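PDB 1TWI: diaminopimelate decarboxylase from Methanocaldococcus jannaschii, which catalyses the pyridoxal 5'-phosphate-dependent decarboxylation of meso-diaminopimelate to L-lysine, the last step of lysine biosynthesis by the diaminopimelate pathway. Local coordinates for residues A[78-89]-A[100-111]; A[159-168]-A[219-228]. All coordinates share one frame; numbering follows the deposited sequence.

Contact 1 (A[78-89]-A[100-111]); sequences RLLAKLGCGADV and LSNVPSKKIVFN. With PLP (pyridoxal-5'-phosphate), chain E.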
loop_
_atom_site.group_PDB
_atom_site.type_symbol
_atom_site.label_atom_id
_atom_site.label_comp_id
_atom_site.label_asym_id
_atom_site.label_seq_id
_atom_site.Cartn_x
_atom_site.Cartn_y
_atom_site.Cartn_z
ATOM N N ARG A 78 -23.585 2.805 3.110
ATOM C CA ARG A 78 -24.977 3.153 3.403
ATOM C C ARG A 78 -25.844 2.883 2.181
ATOM O O ARG A 78 -26.988 2.453 2.329
ATOM C CB ARG A 78 -25.124 4.629 3.890
ATOM C CG ARG A 78 -24.626 4.759 5.337
ATOM C CD ARG A 78 -24.833 6.112 5.997
ATOM N NE ARG A 78 -26.242 6.329 6.316
ATOM C CZ ARG A 78 -26.893 5.906 7.403
ATOM N NH1 ARG A 78 -26.315 5.201 8.385
ATOM N NH2 ARG A 78 -28.174 6.213 7.501
ATOM N N LEU A 79 -25.296 3.140 0.989
ATOM C CA LEU A 79 -26.039 2.866 -0.255
ATOM C C LEU A 79 -26.355 1.382 -0.277
ATOM O O LEU A 79 -27.525 0.968 -0.440
ATOM C CB LEU A 79 -25.169 3.204 -1.477
ATOM C CG LEU A 79 -25.709 2.736 -2.874
ATOM C CD1 LEU A 79 -27.151 3.334 -3.213
ATOM C CD2 LEU A 79 -24.648 3.088 -3.941
ATOM N N LEU A 80 -25.298 0.552 -0.146
ATOM C CA LEU A 80 -25.499 -0.883 -0.170
ATOM C C LEU A 80 -26.475 -1.366 0.925
ATOM O O LEU A 80 -27.343 -2.194 0.633
ATOM C CB LEU A 80 -24.126 -1.639 -0.160
ATOM C CG LEU A 80 -23.503 -1.552 -1.565
ATOM C CD1 LEU A 80 -21.997 -1.846 -1.504
ATOM C CD2 LEU A 80 -24.245 -2.553 -2.483
ATOM N N ALA A 81 -26.402 -0.798 2.139
ATOM C CA ALA A 81 -27.335 -1.199 3.201
ATOM C C ALA A 81 -28.800 -0.877 2.760
ATOM O O ALA A 81 -29.725 -1.694 2.948
ATOM C CB ALA A 81 -27.046 -0.418 4.529
ATOM N N LYS A 82 -28.995 0.318 2.232
ATOM C CA LYS A 82 -30.316 0.712 1.793
ATOM C C LYS A 82 -30.859 -0.178 0.676
ATOM O O LYS A 82 -32.070 -0.317 0.559
ATOM C CB LYS A 82 -30.314 2.174 1.350
ATOM C CG LYS A 82 -30.303 3.134 2.546
ATOM C CD LYS A 82 -30.723 4.504 2.057
ATOM C CE LYS A 82 -30.661 5.604 3.125
ATOM N NZ LYS A 82 -31.635 5.418 4.243
ATOM N N LEU A 83 -29.989 -0.792 -0.113
ATOM C CA LEU A 83 -30.456 -1.714 -1.140
ATOM C C LEU A 83 -30.882 -3.092 -0.575
ATOM O O LEU A 83 -31.448 -3.909 -1.308
ATOM C CB LEU A 83 -29.390 -1.912 -2.225
ATOM C CG LEU A 83 -29.015 -0.666 -3.026
ATOM C CD1 LEU A 83 -27.910 -0.987 -4.033
ATOM C CD2 LEU A 83 -30.277 -0.153 -3.763
ATOM N N GLY A 84 -30.644 -3.333 0.713
ATOM C CA GLY A 84 -30.993 -4.612 1.333
ATOM C C GLY A 84 -29.809 -5.574 1.447
ATOM O O GLY A 84 -29.921 -6.749 1.846
ATOM N N CYS A 85 -28.640 -5.061 1.095
ATOM C CA CYS A 85 -27.429 -5.867 1.114
ATOM C C CYS A 85 -26.880 -6.125 2.531
ATOM O O CYS A 85 -27.088 -5.299 3.441
ATOM C CB CYS A 85 -26.383 -5.123 0.271
ATOM S SG CYS A 85 -24.975 -6.128 -0.248
ATOM N N GLY A 86 -26.227 -7.279 2.726
ATOM C CA GLY A 86 -25.590 -7.592 4.015
ATOM C C GLY A 86 -24.128 -7.148 3.982
ATOM O O GLY A 86 -23.730 -6.396 3.082
ATOM N N ALA A 87 -23.318 -7.633 4.934
ATOM C CA ALA A 87 -21.905 -7.254 5.006
ATOM C C ALA A 87 -21.004 -8.369 5.475
ATOM O O ALA A 87 -21.321 -9.056 6.435
ATOM C CB ALA A 87 -21.724 -6.070 5.975
ATOM N N ASP A 88 -19.891 -8.533 4.778
ATOM C CA ASP A 88 -18.814 -9.465 5.174
ATOM C C ASP A 88 -17.743 -8.488 5.782
ATOM O O ASP A 88 -17.126 -7.748 5.048
ATOM C CB ASP A 88 -18.261 -10.185 3.933
ATOM C CG ASP A 88 -16.792 -10.549 4.090
ATOM O OD1 ASP A 88 -16.301 -10.711 5.273
ATOM O OD2 ASP A 88 -16.090 -10.632 3.060
ATOM N N VAL A 89 -17.545 -8.479 7.105
ATOM C CA VAL A 89 -16.570 -7.576 7.721
ATOM C C VAL A 89 -15.388 -8.392 8.214
ATOM O O VAL A 89 -15.560 -9.551 8.608
ATOM C CB VAL A 89 -17.221 -6.780 8.903
ATOM C CG1 VAL A 89 -18.418 -5.909 8.324
ATOM C CG2 VAL A 89 -17.733 -7.796 10.019
ATOM N N LEU A 100 -22.890 1.345 11.784
ATOM C CA LEU A 100 -23.248 2.740 11.555
ATOM C C LEU A 100 -23.934 2.893 10.170
ATOM O O LEU A 100 -24.576 3.897 9.894
ATOM C CB LEU A 100 -22.027 3.669 11.612
ATOM C CG LEU A 100 -21.513 3.859 13.069
ATOM C CD1 LEU A 100 -20.433 4.993 13.081
ATOM C CD2 LEU A 100 -22.703 4.212 14.020
ATOM N N SER A 101 -23.831 1.890 9.315
ATOM C CA SER A 101 -24.466 2.031 7.987
ATOM C C SER A 101 -25.884 1.445 8.015
ATOM O O SER A 101 -26.571 1.424 6.993
ATOM C CB SER A 101 -23.641 1.282 6.944
ATOM O OG SER A 101 -22.373 1.909 6.771
ATOM N N ASN A 102 -26.270 0.939 9.180
ATOM C CA ASN A 102 -27.563 0.337 9.407
ATOM C C ASN A 102 -27.809 -1.029 8.756
ATOM O O ASN A 102 -28.973 -1.372 8.445
ATOM C CB ASN A 102 -28.683 1.308 8.975
ATOM C CG ASN A 102 -29.873 1.252 9.899
ATOM O OD1 ASN A 102 -29.717 1.120 11.118
ATOM N ND2 ASN A 102 -31.075 1.388 9.336
ATOM N N VAL A 103 -26.739 -1.771 8.499
ATOM C CA VAL A 103 -26.868 -3.138 7.972
ATOM C C VAL A 103 -27.435 -3.973 9.134
ATOM O O VAL A 103 -26.917 -3.945 10.242
ATOM C CB VAL A 103 -25.488 -3.769 7.608
ATOM C CG1 VAL A 103 -25.686 -5.199 7.099
ATOM C CG2 VAL A 103 -24.790 -2.930 6.519
ATOM N N PRO A 104 -28.544 -4.681 8.915
ATOM C CA PRO A 104 -29.163 -5.531 9.952
ATOM C C PRO A 104 -28.116 -6.570 10.487
ATOM O O PRO A 104 -27.362 -7.193 9.711
ATOM C CB PRO A 104 -30.279 -6.247 9.181
ATOM C CG PRO A 104 -30.603 -5.342 8.009
ATOM C CD PRO A 104 -29.302 -4.681 7.651
ATOM N N SER A 105 -28.067 -6.770 11.789
ATOM C CA SER A 105 -27.127 -7.697 12.352
ATOM C C SER A 105 -27.245 -9.121 11.801
ATOM O O SER A 105 -26.255 -9.802 11.658
ATOM C CB SER A 105 -27.296 -7.704 13.877
ATOM O OG SER A 105 -26.590 -6.574 14.361
ATOM N N LYS A 106 -28.442 -9.563 11.456
ATOM C CA LYS A 106 -28.563 -10.903 10.927
ATOM C C LYS A 106 -28.041 -11.011 9.514
ATOM O O LYS A 106 -28.153 -12.081 8.943
ATOM C CB LYS A 106 -30.018 -11.399 10.957
ATOM C CG LYS A 106 -30.449 -12.000 12.285
ATOM C CD LYS A 106 -29.347 -12.870 12.983
ATOM C CE LYS A 106 -28.632 -12.020 14.034
ATOM N NZ LYS A 106 -27.632 -12.822 14.752
ATOM N N LYS A 107 -27.558 -9.912 8.923
ATOM C CA LYS A 107 -26.962 -9.994 7.585
ATOM C C LYS A 107 -25.472 -9.649 7.686
ATOM O O LYS A 107 -24.863 -9.254 6.711
ATOM C CB LYS A 107 -27.628 -9.015 6.599
ATOM C CG LYS A 107 -29.089 -9.369 6.290
ATOM C CD LYS A 107 -29.710 -8.339 5.289
ATOM C CE LYS A 107 -31.109 -8.798 4.764
ATOM N NZ LYS A 107 -31.667 -7.793 3.795
ATOM N N ILE A 108 -24.909 -9.769 8.876
ATOM C CA ILE A 108 -23.482 -9.479 9.038
ATOM C C ILE A 108 -22.709 -10.747 9.408
ATOM O O ILE A 108 -23.083 -11.419 10.387
ATOM C CB ILE A 108 -23.264 -8.401 10.143
ATOM C CG1 ILE A 108 -23.879 -7.056 9.681
ATOM C CG2 ILE A 108 -21.739 -8.142 10.351
ATOM C CD1 ILE A 108 -23.811 -5.915 10.766
ATOM N N VAL A 109 -21.656 -11.071 8.635
ATOM C CA VAL A 109 -20.795 -12.219 8.988
ATOM C C VAL A 109 -19.402 -11.624 9.184
ATOM O O VAL A 109 -19.002 -10.662 8.513
ATOM C CB VAL A 109 -20.752 -13.367 7.896
ATOM C CG1 VAL A 109 -22.175 -14.092 7.873
ATOM C CG2 VAL A 109 -20.423 -12.805 6.508
ATOM N N PHE A 110 -18.680 -12.196 10.131
ATOM C CA PHE A 110 -17.340 -11.691 10.507
ATOM C C PHE A 110 -16.246 -12.719 10.149
ATOM O O PHE A 110 -16.215 -13.817 10.699
ATOM C CB PHE A 110 -17.365 -11.426 12.043
ATOM C CG PHE A 110 -16.258 -10.514 12.549
ATOM C CD1 PHE A 110 -15.055 -10.388 11.856
ATOM C CD2 PHE A 110 -16.417 -9.839 13.769
ATOM C CE1 PHE A 110 -13.984 -9.609 12.360
ATOM C CE2 PHE A 110 -15.385 -9.053 14.291
ATOM C CZ PHE A 110 -14.142 -8.936 13.583
ATOM N N ASN A 111 -15.402 -12.388 9.179
ATOM C CA ASN A 111 -14.274 -13.242 8.750
ATOM C C ASN A 111 -12.991 -12.709 9.343
ATOM O O ASN A 111 -12.926 -11.543 9.741
ATOM C CB ASN A 111 -14.099 -13.164 7.209
ATOM C CG ASN A 111 -15.084 -14.016 6.490
ATOM O OD1 ASN A 111 -15.098 -15.207 6.705
ATOM N ND2 ASN A 111 -15.939 -13.408 5.633
HETATM N N1 PLP E . -14.739 -13.162 1.396
HETATM C C2 PLP E . -13.476 -13.277 1.949
HETATM C C2A PLP E . -13.334 -14.242 3.151
HETATM C C3 PLP E . -12.458 -12.500 1.401
HETATM O O3 PLP E . -11.232 -12.636 1.969
HETATM C C4 PLP E . -12.630 -11.668 0.326
HETATM C C4A PLP E . -11.412 -10.844 -0.211
HETATM O O4A PLP E . -10.458 -10.789 0.499
HETATM C C5 PLP E . -13.916 -11.547 -0.248
HETATM C C6 PLP E . -14.926 -12.317 0.307
HETATM C C5A PLP E . -14.301 -10.684 -1.441
HETATM O O4P PLP E . -13.535 -11.020 -2.627
HETATM P P PLP E . -13.846 -10.349 -4.029
HETATM O O1P PLP E . -12.839 -10.945 -4.924
HETATM O O2P PLP E . -13.624 -8.877 -3.827
HETATM O O3P PLP E . -15.217 -10.688 -4.409
HETATM O O HOH W 1 -27.936 3.148 5.144
#

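Contact 2 (A[159-168]-A[219-228]); sequences INPNVNPKTH and SPFIEETRKV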
loop_
_atom_site.group_PDB
_atom_site.type_symbol
_atom_site.label_atom_id
_atom_site.label_comp_id
_atom_site.label_asym_id
_atom_site.label_seq_id
_atom_site.Cartn_x
_atom_site.Cartn_y
_atom_site.Cartn_z
ATOM N N ILE A 159 -13.946 -23.411 6.163
ATOM C CA ILE A 159 -13.260 -24.664 5.864
ATOM C C ILE A 159 -12.472 -24.587 4.564
ATOM O O ILE A 159 -12.810 -23.796 3.671
ATOM C CB ILE A 159 -14.286 -25.814 5.690
ATOM C CG1 ILE A 159 -15.271 -25.470 4.523
ATOM C CG2 ILE A 159 -15.246 -25.905 6.907
ATOM C CD1 ILE A 159 -16.362 -26.609 4.252
ATOM N N ASN A 160 -11.457 -25.448 4.443
ATOM C CA ASN A 160 -10.642 -25.554 3.224
ATOM C C ASN A 160 -10.998 -26.952 2.704
ATOM O O ASN A 160 -10.429 -27.930 3.145
ATOM C CB ASN A 160 -9.192 -25.474 3.612
ATOM C CG ASN A 160 -8.891 -24.172 4.291
ATOM O OD1 ASN A 160 -9.578 -23.184 4.025
ATOM N ND2 ASN A 160 -7.874 -24.138 5.133
ATOM N N PRO A 161 -11.976 -27.032 1.805
ATOM C CA PRO A 161 -12.483 -28.277 1.203
ATOM C C PRO A 161 -11.445 -28.982 0.386
ATOM O O PRO A 161 -10.430 -28.392 -0.014
ATOM C CB PRO A 161 -13.708 -27.820 0.407
ATOM C CG PRO A 161 -13.342 -26.434 -0.022
ATOM C CD PRO A 161 -12.471 -25.842 1.095
ATOM N N ASN A 162 -11.715 -30.261 0.137
ATOM C CA ASN A 162 -10.776 -31.085 -0.549
ATOM C C ASN A 162 -10.895 -30.934 -2.094
ATOM O O ASN A 162 -11.282 -31.873 -2.779
ATOM C CB ASN A 162 -11.036 -32.526 -0.091
ATOM C CG ASN A 162 -9.866 -33.444 -0.381
ATOM O OD1 ASN A 162 -10.010 -34.674 -0.368
ATOM N ND2 ASN A 162 -8.696 -32.855 -0.634
ATOM N N VAL A 163 -10.581 -29.740 -2.596
ATOM C CA VAL A 163 -10.624 -29.418 -4.023
ATOM C C VAL A 163 -9.698 -30.344 -4.827
ATOM O O VAL A 163 -8.582 -30.612 -4.400
ATOM C CB VAL A 163 -10.167 -27.990 -4.241
ATOM C CG1 VAL A 163 -9.951 -27.738 -5.699
ATOM C CG2 VAL A 163 -11.218 -27.031 -3.653
ATOM N N ASN A 164 -10.154 -30.829 -5.976
ATOM C CA ASN A 164 -9.319 -31.718 -6.789
ATOM C C ASN A 164 -8.038 -30.982 -7.247
ATOM O O ASN A 164 -8.104 -30.094 -8.096
ATOM C CB ASN A 164 -10.074 -32.155 -8.041
ATOM C CG ASN A 164 -9.355 -33.266 -8.788
ATOM O OD1 ASN A 164 -8.107 -33.349 -8.760
ATOM N ND2 ASN A 164 -10.135 -34.137 -9.470
ATOM N N PRO A 165 -6.867 -31.384 -6.741
ATOM C CA PRO A 165 -5.590 -30.759 -7.100
ATOM C C PRO A 165 -5.170 -31.009 -8.565
ATOM O O PRO A 165 -4.329 -30.281 -9.117
ATOM C CB PRO A 165 -4.614 -31.379 -6.098
ATOM C CG PRO A 165 -5.144 -32.703 -5.950
ATOM C CD PRO A 165 -6.645 -32.544 -5.868
ATOM N N LYS A 166 -5.768 -32.018 -9.197
ATOM C CA LYS A 166 -5.424 -32.321 -10.580
ATOM C C LYS A 166 -6.154 -31.325 -11.485
ATOM O O LYS A 166 -5.592 -30.799 -12.436
ATOM C CB LYS A 166 -5.846 -33.764 -10.932
ATOM C CG LYS A 166 -5.469 -34.846 -9.881
ATOM C CD LYS A 166 -3.963 -35.127 -9.800
ATOM C CE LYS A 166 -3.567 -35.997 -8.541
ATOM N NZ LYS A 166 -3.819 -35.301 -7.181
ATOM N N THR A 167 -7.415 -31.078 -11.164
ATOM C CA THR A 167 -8.240 -30.177 -11.951
ATOM C C THR A 167 -8.096 -28.694 -11.538
ATOM O O THR A 167 -8.223 -27.786 -12.380
ATOM C CB THR A 167 -9.707 -30.634 -11.854
ATOM O OG1 THR A 167 -10.054 -30.796 -10.478
ATOM C CG2 THR A 167 -9.894 -32.025 -12.570
ATOM N N HIS A 168 -7.805 -28.440 -10.256
ATOM C CA HIS A 168 -7.646 -27.046 -9.813
ATOM C C HIS A 168 -6.415 -26.915 -8.912
ATOM O O HIS A 168 -6.541 -26.634 -7.711
ATOM C CB HIS A 168 -8.889 -26.593 -9.034
ATOM C CG HIS A 168 -10.135 -26.576 -9.866
ATOM N ND1 HIS A 168 -10.866 -27.718 -10.128
ATOM C CD2 HIS A 168 -10.746 -25.571 -10.535
ATOM C CE1 HIS A 168 -11.878 -27.416 -10.924
ATOM N NE2 HIS A 168 -11.827 -26.118 -11.188
ATOM N N SER A 219 -15.359 -22.697 -13.313
ATOM C CA SER A 219 -14.913 -24.013 -12.849
ATOM C C SER A 219 -14.496 -24.105 -11.355
ATOM O O SER A 219 -14.961 -25.010 -10.625
ATOM C CB SER A 219 -13.756 -24.458 -13.771
ATOM O OG SER A 219 -13.196 -25.694 -13.386
ATOM N N PRO A 220 -13.616 -23.197 -10.885
ATOM C CA PRO A 220 -13.176 -23.229 -9.471
ATOM C C PRO A 220 -14.391 -23.143 -8.511
ATOM O O PRO A 220 -14.438 -23.786 -7.436
ATOM C CB PRO A 220 -12.286 -21.997 -9.338
ATOM C CG PRO A 220 -11.892 -21.659 -10.733
ATOM C CD PRO A 220 -13.059 -22.039 -11.593
ATOM N N PHE A 221 -15.379 -22.347 -8.907
ATOM C CA PHE A 221 -16.580 -22.206 -8.089
ATOM C C PHE A 221 -17.403 -23.484 -8.040
ATOM O O PHE A 221 -17.931 -23.853 -6.981
ATOM C CB PHE A 221 -17.459 -21.052 -8.584
ATOM C CG PHE A 221 -16.800 -19.718 -8.437
ATOM C CD1 PHE A 221 -16.558 -19.189 -7.173
ATOM C CD2 PHE A 221 -16.361 -19.037 -9.541
ATOM C CE1 PHE A 221 -15.876 -18.009 -7.016
ATOM C CE2 PHE A 221 -15.656 -17.819 -9.412
ATOM C CZ PHE A 221 -15.417 -17.305 -8.158
ATOM N N ILE A 222 -17.565 -24.143 -9.180
ATOM C CA ILE A 222 -18.294 -25.412 -9.183
ATOM C C ILE A 222 -17.542 -26.398 -8.236
ATOM O O ILE A 222 -18.154 -27.041 -7.394
ATOM C CB ILE A 222 -18.311 -26.050 -10.638
ATOM C CG1 ILE A 222 -19.139 -25.196 -11.593
ATOM C CG2 ILE A 222 -18.923 -27.444 -10.595
ATOM C CD1 ILE A 222 -18.900 -25.499 -13.106
ATOM N N GLU A 223 -16.224 -26.503 -8.368
ATOM C CA GLU A 223 -15.463 -27.446 -7.538
ATOM C C GLU A 223 -15.557 -27.072 -6.043
ATOM O O GLU A 223 -15.677 -27.942 -5.188
ATOM C CB GLU A 223 -13.993 -27.484 -8.000
ATOM C CG GLU A 223 -13.086 -28.415 -7.170
ATOM C CD GLU A 223 -13.395 -29.899 -7.369
ATOM O OE1 GLU A 223 -14.186 -30.270 -8.290
ATOM O OE2 GLU A 223 -12.819 -30.699 -6.591
ATOM N N GLU A 224 -15.465 -25.781 -5.742
ATOM C CA GLU A 224 -15.653 -25.327 -4.353
ATOM C C GLU A 224 -17.043 -25.769 -3.880
ATOM O O GLU A 224 -17.209 -26.326 -2.785
ATOM C CB GLU A 224 -15.602 -23.769 -4.271
ATOM C CG GLU A 224 -16.104 -23.203 -2.890
ATOM C CD GLU A 224 -16.397 -21.696 -2.895
ATOM O OE1 GLU A 224 -16.472 -21.068 -4.006
ATOM O OE2 GLU A 224 -16.596 -21.130 -1.792
ATOM N N THR A 225 -18.062 -25.558 -4.708
ATOM C CA THR A 225 -19.414 -25.890 -4.240
ATOM C C THR A 225 -19.589 -27.388 -3.987
ATOM O O THR A 225 -20.175 -27.800 -2.956
ATOM C CB THR A 225 -20.490 -25.381 -5.247
ATOM O OG1 THR A 225 -20.345 -23.960 -5.422
ATOM C CG2 THR A 225 -21.851 -25.611 -4.713
ATOM N N ARG A 226 -19.040 -28.194 -4.903
ATOM C CA ARG A 226 -19.136 -29.624 -4.725
ATOM C C ARG A 226 -18.428 -30.048 -3.418
ATOM O O ARG A 226 -18.961 -30.820 -2.647
ATOM C CB ARG A 226 -18.442 -30.354 -5.861
ATOM C CG ARG A 226 -19.092 -30.168 -7.269
ATOM C CD ARG A 226 -18.308 -30.993 -8.304
ATOM N NE ARG A 226 -18.933 -30.982 -9.627
ATOM C CZ ARG A 226 -18.424 -31.587 -10.705
ATOM N NH1 ARG A 226 -17.253 -32.252 -10.598
ATOM N NH2 ARG A 226 -19.121 -31.581 -11.864
ATOM N N LYS A 227 -17.219 -29.553 -3.196
ATOM C CA LYS A 227 -16.477 -30.034 -2.022
ATOM C C LYS A 227 -16.989 -29.515 -0.676
ATOM O O LYS A 227 -16.864 -30.203 0.365
ATOM C CB LYS A 227 -14.996 -29.779 -2.251
ATOM C CG LYS A 227 -14.497 -30.495 -3.546
ATOM C CD LYS A 227 -14.583 -32.001 -3.320
ATOM C CE LYS A 227 -14.539 -32.807 -4.658
ATOM N NZ LYS A 227 -13.201 -32.897 -5.194
ATOM N N VAL A 228 -17.592 -28.322 -0.706
ATOM C CA VAL A 228 -18.199 -27.767 0.490
ATOM C C VAL A 228 -19.455 -28.599 0.783
ATOM O O VAL A 228 -19.675 -29.042 1.917
ATOM C CB VAL A 228 -18.582 -26.265 0.316
ATOM C CG1 VAL A 228 -19.482 -25.813 1.512
ATOM C CG2 VAL A 228 -17.292 -25.406 0.274
HETATM O O HOH W 2 -14.503 -31.319 1.166
#

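Contact 1 (A[78-89]-A[100-111])
With chi1 of Asn111 at -79°, its CG lies beside the backbone N, and the amide swings back to Asp88 on the neighbouring strand; Lys107, extended beyond CG, reaches the turn at Gly84. These pairs flank a parallel strand pair of the TIM-type barrel, 86-89 with 108-110, joined by helix 92-100 in a beta-alpha-beta crossover. Four backbone bonds zip the strands: Ala87 N to Lys107 O, Val109 N to Ala87 O, Val89 N to Val109 O and Asn111 N to Val89 O. On the face turned to helix 92-100, Val89 CG2 packs against Ile108 CG2 at 4.0 Å and against CG of Phe110, also at 4.0 Å. Upstream, Ala81 CB meets Val103 CG2 (3.9 Å), while a water donates to both Arg78 O and Ser101 O. Arg78 NH1 makes a weak bond to Leu100 O, while NE donates to the backbone O of Leu433 of the second subunit. Past the last turn of the helix that carries Ala81, Gly84 takes a positive phi in a Schellman motif, and Lys107 NZ donates a hydrogen bond to Gly84 O at 2.8 Å. At the cofactor, Asp88 OD2 lies 3.3 Å from PLP N1 and is salt-bridged to Lys69. Asn111 ND2 also donates to Glu290 and OD1 accepts from Asn132, holding both amide ends. The amide stands 88° to the Asp88 carboxylate, and Asn111 ND2 meets Asp88 OD1 from above the carboxylate plane at 2.7 Å.

Contact 2 (A[159-168]-A[219-228])
His168 lays one ring face over the aliphatic part of Glu223, whose CB is 3.9 Å from the ring centroid in a CH-pi contact. At the ring edge, His168 NE2 and Ser219 OG share a hydrogen bond of 2.6 Å. Glu223 leaves its helix with CG opposite the backbone N (chi1 178°) and then bends at chi2 (69°), which brings CG within 3.5 Å of Val163 CG1 and turns the carboxylate to Asn164. There Glu223 OE2 takes the backbone N-H of Asn164 at 2.7 Å and, from the other face of its plane, the ammonium of Lys227 in a salt bridge. Bends at chi2 and chi4 curl Lys227 over Asn162, so that Lys227 NZ also donates to Asn162 O, at 3.3 Å. Nearer the strand, Pro161 CB packs on Lys227 CB at 3.5 Å, and Pro161 CG lies beside Val228 CG2; a water joins Asn162 N to Lys227 O. Asn164 OD1 closes an Asx turn by accepting from Lys166 N, and His168 follows as N-cap residue of helix 169-177. The whole fastens the loop leaving strand 153-160 to the outer helix 219-237, as in a TIM-type barrel, where the loop that follows one strand packs on the helix that follows the next strand, here 202-208.

Both contacts reach the same parallel barrel sheet, whose strands 108-110 and 153-160 are separated by strand 130-133. Their centres are 28 Å apart and their nearest atoms about 8 Å, so they do not touch, and contact 1 closes along the chain before contact 2 opens. Their relation to the cofactor differs. Contact 1 supplies Asp88 and Asn111 to the PLP pocket, next to Lys69, which can carry the cofactor as a covalent adduct but is not joined to it in this structure. Contact 2 is more remote: the side chain of Ile159 is about 11 Å from PLP, and that of Pro220 about 9 Å from Gly250, a PLP-binding residue. The second subunit reaches contact 1 but not contact 2.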